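Local coordinates for protein alpha-fucosidase GH29 (Fusarium graminearum, PDB 4PSR) that hydrolyses alpha-L-fucosides, and may release the alpha-1,6-linked fucose joined to the reducing-end N-acetylglucosamine of glycoprotein glycans, at residues V31-G36 with A107-V112; P122-H127 with D150-W155. All coordinates share one frame; numbering follows the deposited sequence.

Contact 1 (V31-G36 with A107-V112); sequences VYWHWG and AIIKIV. With FUL (beta-L-fucopyranose), chain M.
O4 of the bound beta-L-fucopyranose is gripped by two histidines, and the shorter bond is that of His34 NE2, 2.7 Å from FUL O4; the other histidine is His126. His34 follows directly on strand 29-33, the first strand of the closed eight-stranded TIM barrel, whose outer side is covered here by helix 105-114. O4 lies at the edge of the imidazole, near its plane, and the angle at the hydrogen is 157°. At the other nitrogen, ND1 is hydrogen-bonded to Asn342 OD1, so the ring is tied at both ends and its rotation is fixed. Tyr32 CB points away from the helix, and its OH comes within 3.7 Å of FUL C6, an approach to the sugar's methyl carbon.

Val31 and Trp33 aim the other way and carry the packing against the helix. The axes of strand 31-33 and helix 107-112 run 10.4 Å apart at 147°, roughly antiparallel, as expected of a beta-alpha unit. Val31 and Val112 meet tip to tip, with Val31 CB 3.9 Å from Val112 CG1. The indole of Trp33 is set by a chi1 of 41°, which places CG between the backbone N and the carbonyl carbon and directs the six-membered ring at the helix. Val112 CG2 reaches that ring obliquely, 4.2 Å from Trp33 CZ3; CG1 of this valine meets Val31 alone, while CG2 touches both Val31 and the indole. Trp155 of helix 151-161 also meets the indole. The chain of Ile109 lies across Trp33 at about a right angle. Its terminal methyl makes the tightest touch: Ile109 CD1 is 3.4 Å from Trp33 CH2, and the same CD1 is 3.9 Å from Trp33 CZ2.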
# COMPACT_ATOMS: atom_id res chain seq x y z
N VAL A 31 8.16 -3.83 2.57
CA VAL A 31 8.94 -2.76 3.14
C VAL A 31 9.78 -2.07 2.06
O VAL A 31 10.44 -2.70 1.25
CB VAL A 31 9.88 -3.27 4.28
CG1 VAL A 31 10.83 -2.18 4.75
CG2 VAL A 31 9.05 -3.80 5.44
N TYR A 32 9.80 -0.74 2.09
CA TYR A 32 10.70 0.04 1.26
C TYR A 32 11.33 1.16 2.06
O TYR A 32 11.04 1.32 3.24
CB TYR A 32 10.06 0.53 -0.06
CG TYR A 32 9.05 1.69 -0.06
CD1 TYR A 32 8.99 2.52 -1.17
CD2 TYR A 32 8.14 1.88 0.95
CE1 TYR A 32 8.08 3.53 -1.25
CE2 TYR A 32 7.21 2.91 0.89
CZ TYR A 32 7.17 3.71 -0.22
OH TYR A 32 6.20 4.72 -0.27
N TRP A 33 12.24 1.90 1.44
CA TRP A 33 13.00 2.90 2.17
C TRP A 33 13.29 4.13 1.32
O TRP A 33 13.84 4.03 0.23
CB TRP A 33 14.31 2.31 2.76
CG TRP A 33 15.06 1.38 1.86
CD1 TRP A 33 16.09 1.68 1.03
CD2 TRP A 33 14.87 -0.03 1.79
NE1 TRP A 33 16.55 0.53 0.40
CE2 TRP A 33 15.79 -0.52 0.84
CE3 TRP A 33 13.97 -0.91 2.37
CZ2 TRP A 33 15.85 -1.86 0.51
CZ3 TRP A 33 14.03 -2.25 2.03
CH2 TRP A 33 14.96 -2.71 1.10
N HIS A 34 12.94 5.27 1.89
CA HIS A 34 13.30 6.57 1.33
C HIS A 34 14.68 6.95 1.84
O HIS A 34 14.81 7.64 2.84
CB HIS A 34 12.28 7.65 1.74
CG HIS A 34 10.98 7.61 0.98
ND1 HIS A 34 10.07 6.58 1.07
CD2 HIS A 34 10.43 8.53 0.16
CE1 HIS A 34 9.02 6.86 0.31
NE2 HIS A 34 9.21 8.04 -0.25
N TRP A 35 15.70 6.55 1.09
CA TRP A 35 17.08 6.81 1.46
C TRP A 35 17.80 7.26 0.22
O TRP A 35 17.80 6.56 -0.79
CB TRP A 35 17.73 5.55 2.01
CG TRP A 35 19.16 5.71 2.46
CD1 TRP A 35 19.63 6.53 3.43
CD2 TRP A 35 20.28 5.03 1.92
NE1 TRP A 35 20.98 6.40 3.54
CE2 TRP A 35 21.41 5.47 2.62
CE3 TRP A 35 20.44 4.08 0.91
CZ2 TRP A 35 22.69 4.98 2.37
CZ3 TRP A 35 21.72 3.58 0.66
CH2 TRP A 35 22.82 4.04 1.38
N GLY A 36 18.43 8.43 0.28
CA GLY A 36 19.15 8.93 -0.88
C GLY A 36 19.85 10.25 -0.60
O GLY A 36 20.03 10.61 0.54
N ALA A 107 22.86 -6.47 6.63
CA ALA A 107 22.19 -6.47 7.92
C ALA A 107 20.77 -5.89 7.81
O ALA A 107 19.82 -6.43 8.40
CB ALA A 107 23.02 -5.71 8.97
N ILE A 108 20.64 -4.80 7.05
CA ILE A 108 19.33 -4.18 6.88
C ILE A 108 18.38 -5.14 6.20
O ILE A 108 17.25 -5.30 6.63
CB ILE A 108 19.43 -2.84 6.15
CG1 ILE A 108 20.09 -1.83 7.08
CG2 ILE A 108 18.05 -2.37 5.70
CD1 ILE A 108 20.51 -0.55 6.38
N ILE A 109 18.83 -5.83 5.16
CA ILE A 109 17.94 -6.78 4.49
C ILE A 109 17.57 -7.97 5.39
O ILE A 109 16.47 -8.44 5.31
CB ILE A 109 18.47 -7.19 3.12
CG1 ILE A 109 18.54 -5.96 2.19
CG2 ILE A 109 17.59 -8.25 2.46
CD1 ILE A 109 17.22 -5.13 2.03
N LYS A 110 18.48 -8.43 6.24
CA LYS A 110 18.13 -9.48 7.19
C LYS A 110 17.04 -9.02 8.16
O LYS A 110 16.14 -9.80 8.49
CB LYS A 110 19.37 -9.96 7.97
CG LYS A 110 20.43 -10.68 7.15
CD LYS A 110 19.91 -11.94 6.53
CE LYS A 110 21.03 -12.72 5.86
NZ LYS A 110 20.48 -13.93 5.19
N ILE A 111 17.12 -7.77 8.62
CA ILE A 111 16.09 -7.19 9.48
C ILE A 111 14.75 -7.10 8.74
O ILE A 111 13.69 -7.43 9.26
CB ILE A 111 16.55 -5.81 10.02
CG1 ILE A 111 17.73 -5.98 10.99
CG2 ILE A 111 15.41 -5.08 10.69
CD1 ILE A 111 18.57 -4.74 11.18
N VAL A 112 14.80 -6.65 7.49
CA VAL A 112 13.58 -6.58 6.69
C VAL A 112 12.95 -7.98 6.50
O VAL A 112 11.75 -8.17 6.64
CB VAL A 112 13.86 -5.86 5.35
CG1 VAL A 112 12.68 -5.98 4.42
CG2 VAL A 112 14.18 -4.37 5.60
C1 FUL M . 4.50 11.42 -1.93
C2 FUL M . 5.88 12.02 -2.08
O2 FUL M . 5.83 13.41 -2.47
C3 FUL M . 6.55 11.87 -0.74
O3 FUL M . 7.82 12.49 -0.79
C4 FUL M . 6.66 10.39 -0.46
O4 FUL M . 7.52 9.79 -1.42
C5 FUL M . 5.27 9.77 -0.49
C6 FUL M . 5.29 8.27 -0.30
O5 FUL M . 4.59 10.03 -1.72
O1 FUL M . 3.80 11.61 -3.13

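Contact 2 (P122-H127 with D150-W155); sequences PVAEHH and DLVKLW. With FUL (beta-L-fucopyranose), chain M.
Pro122 meets the indole of Trp155 obliquely, the two side chains sliding past each other in opposite directions, with Pro122 CB 3.7 Å from Trp155 CD1. Two further rings, His126 and His127, stand at the sugar end of segment 122-127. One face of the His127 ring has His126 NE2 4.1 Å above it, offset toward the rim, while FUL O2 sits in plane at its edge; the His126 ring has FUL C3 at its edge, likewise in plane. Strand 119-125 and helix 151-161 open a beta-alpha-beta unit of the TIM barrel that strand 165-170 completes. Their local axes lie 9.2 Å apart at 152°, so the helix runs back almost antiparallel to the strand.

The loop beyond the strand helps to hold the fucose. His127 NE2 bonds FUL O2 at 2.9 Å, and its ND1 is hydrogen-bonded to the backbone O of His171, which fixes the ring's rotation. His126 NE2 serves two hydroxyls: FUL O4 at 2.9 Å, and more weakly FUL O3 at 3.0 Å, where the angle is bent to 122°. These three bonds fasten one side of the sugar to consecutive residues.

On the helix side the packing is apolar. Val152 has CG1 anti to its backbone N (chi1 165°), which puts CG2 beside that nitrogen and against the strand, 3.6 Å from Ala124 CB; the same methyl also touches Pro122 CG. With so small a side chain at Ala124, this methyl comes close to the strand backbone. Asp150 caps the helix, which starts at Leu151; its OD2 is bonded to His217 NE2. The capping bond itself runs from Lys153 N to Asp150 OD1, 3.0 Å long, arriving from well above the carboxylate plane.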
# COMPACT_ATOMS: atom_id res chain seq x y z
N PRO A 122 14.26 -0.59 -2.57
CA PRO A 122 14.55 0.83 -2.40
C PRO A 122 13.61 1.75 -3.17
O PRO A 122 13.04 1.38 -4.19
CB PRO A 122 15.92 0.99 -3.05
CG PRO A 122 15.91 -0.09 -4.15
CD PRO A 122 15.18 -1.25 -3.53
N VAL A 123 13.53 2.98 -2.70
CA VAL A 123 13.27 4.11 -3.59
C VAL A 123 14.50 4.20 -4.49
O VAL A 123 15.62 4.42 -4.02
CB VAL A 123 13.06 5.43 -2.80
CG1 VAL A 123 13.07 6.62 -3.74
CG2 VAL A 123 11.76 5.36 -2.03
N ALA A 124 14.31 3.97 -5.79
CA ALA A 124 15.43 4.00 -6.74
C ALA A 124 15.67 5.41 -7.26
O ALA A 124 16.82 5.76 -7.60
CB ALA A 124 15.18 3.06 -7.90
N GLU A 125 14.61 6.22 -7.36
CA GLU A 125 14.75 7.64 -7.73
C GLU A 125 13.54 8.35 -7.15
O GLU A 125 12.41 7.96 -7.47
CB GLU A 125 14.82 7.83 -9.23
CG GLU A 125 14.95 9.32 -9.58
CD GLU A 125 15.28 9.62 -11.01
OE1 GLU A 125 15.65 8.72 -11.77
OE2 GLU A 125 15.14 10.82 -11.39
N HIS A 126 13.78 9.35 -6.32
CA HIS A 126 12.68 10.15 -5.78
C HIS A 126 12.39 11.32 -6.75
O HIS A 126 12.51 11.14 -7.94
CB HIS A 126 13.02 10.57 -4.34
CG HIS A 126 11.82 10.97 -3.55
ND1 HIS A 126 11.52 12.30 -3.31
CD2 HIS A 126 10.81 10.25 -3.03
CE1 HIS A 126 10.39 12.37 -2.63
NE2 HIS A 126 9.93 11.14 -2.45
N HIS A 127 11.96 12.48 -6.24
CA HIS A 127 11.65 13.64 -7.08
C HIS A 127 12.89 14.49 -7.42
O HIS A 127 12.78 15.40 -8.24
CB HIS A 127 10.68 14.63 -6.38
CG HIS A 127 9.36 14.07 -5.91
ND1 HIS A 127 8.57 13.20 -6.63
CD2 HIS A 127 8.68 14.36 -4.77
CE1 HIS A 127 7.45 12.99 -5.95
NE2 HIS A 127 7.49 13.66 -4.82
N ASP A 150 26.58 1.14 -6.93
CA ASP A 150 25.27 0.97 -7.55
C ASP A 150 24.32 0.51 -6.44
O ASP A 150 24.18 -0.70 -6.18
CB ASP A 150 25.36 -0.03 -8.71
CG ASP A 150 24.04 -0.19 -9.46
OD1 ASP A 150 22.99 0.12 -8.88
OD2 ASP A 150 24.08 -0.66 -10.62
N LEU A 151 23.74 1.47 -5.73
CA LEU A 151 22.94 1.17 -4.54
C LEU A 151 21.75 0.31 -4.88
O LEU A 151 21.46 -0.65 -4.16
CB LEU A 151 22.51 2.46 -3.82
CG LEU A 151 23.68 3.31 -3.34
CD1 LEU A 151 23.14 4.65 -2.82
CD2 LEU A 151 24.50 2.60 -2.28
N VAL A 152 21.06 0.64 -5.97
CA VAL A 152 19.87 -0.13 -6.35
C VAL A 152 20.22 -1.60 -6.66
O VAL A 152 19.50 -2.49 -6.23
CB VAL A 152 19.11 0.61 -7.45
CG1 VAL A 152 18.10 -0.27 -8.12
CG2 VAL A 152 18.42 1.87 -6.85
N LYS A 153 21.31 -1.85 -7.38
CA LYS A 153 21.69 -3.23 -7.69
C LYS A 153 22.10 -3.99 -6.42
O LYS A 153 21.73 -5.15 -6.27
CB LYS A 153 22.78 -3.27 -8.76
CG LYS A 153 23.04 -4.65 -9.35
CD LYS A 153 21.90 -5.20 -10.22
CE LYS A 153 22.39 -6.42 -10.99
NZ LYS A 153 21.33 -7.19 -11.67
N LEU A 154 22.83 -3.33 -5.52
CA LEU A 154 23.23 -3.93 -4.23
C LEU A 154 21.96 -4.35 -3.46
O LEU A 154 21.86 -5.48 -2.95
CB LEU A 154 23.96 -2.85 -3.41
CG LEU A 154 25.16 -2.96 -2.48
CD1 LEU A 154 26.11 -4.08 -2.78
CD2 LEU A 154 25.88 -1.62 -2.60
N TRP A 155 20.98 -3.45 -3.34
CA TRP A 155 19.76 -3.79 -2.64
C TRP A 155 19.02 -4.93 -3.33
O TRP A 155 18.56 -5.86 -2.66
CB TRP A 155 18.81 -2.61 -2.56
CG TRP A 155 19.20 -1.45 -1.66
CD1 TRP A 155 19.34 -0.16 -2.04
CD2 TRP A 155 19.45 -1.48 -0.24
NE1 TRP A 155 19.66 0.62 -0.97
CE2 TRP A 155 19.77 -0.17 0.14
CE3 TRP A 155 19.47 -2.48 0.72
CZ2 TRP A 155 20.03 0.18 1.47
CZ3 TRP A 155 19.76 -2.14 2.03
CH2 TRP A 155 20.04 -0.82 2.39
C1 FUL M . 4.50 11.42 -1.93
C2 FUL M . 5.88 12.02 -2.08
O2 FUL M . 5.83 13.41 -2.47
C3 FUL M . 6.55 11.87 -0.74
O3 FUL M . 7.82 12.49 -0.79
C4 FUL M . 6.66 10.39 -0.46
O4 FUL M . 7.52 9.79 -1.42
C5 FUL M . 5.27 9.77 -0.49
C6 FUL M . 5.29 8.27 -0.30
O5 FUL M . 4.59 10.03 -1.72
O1 FUL M . 3.80 11.61 -3.13

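In the fold
Contacts 1 and 2 are neighbouring strand-helix pairings of one barrel, their centres 11 Å apart: strands 29-33 and 119-125 are neighbours in the parallel sheet, and helix 105-114 leads into the second strand. Trp33 O lies 3.1 Å from Val123 N, a probable hydrogen bond that joins the strands. Outside the sheet, Trp33 bridges both contacts, its NE1 3.3 Å from Trp155 CE2 and 3.5 Å from Pro122 CA. At the sugar end His34 CD2 packs 3.6 Å from His126 CD2, and both rings bond FUL O4, so the strand ends of the two contacts meet at the fucose. Glu46, Trp47, Asp226 and Lys272 add further hydrogen bonds to the sugar.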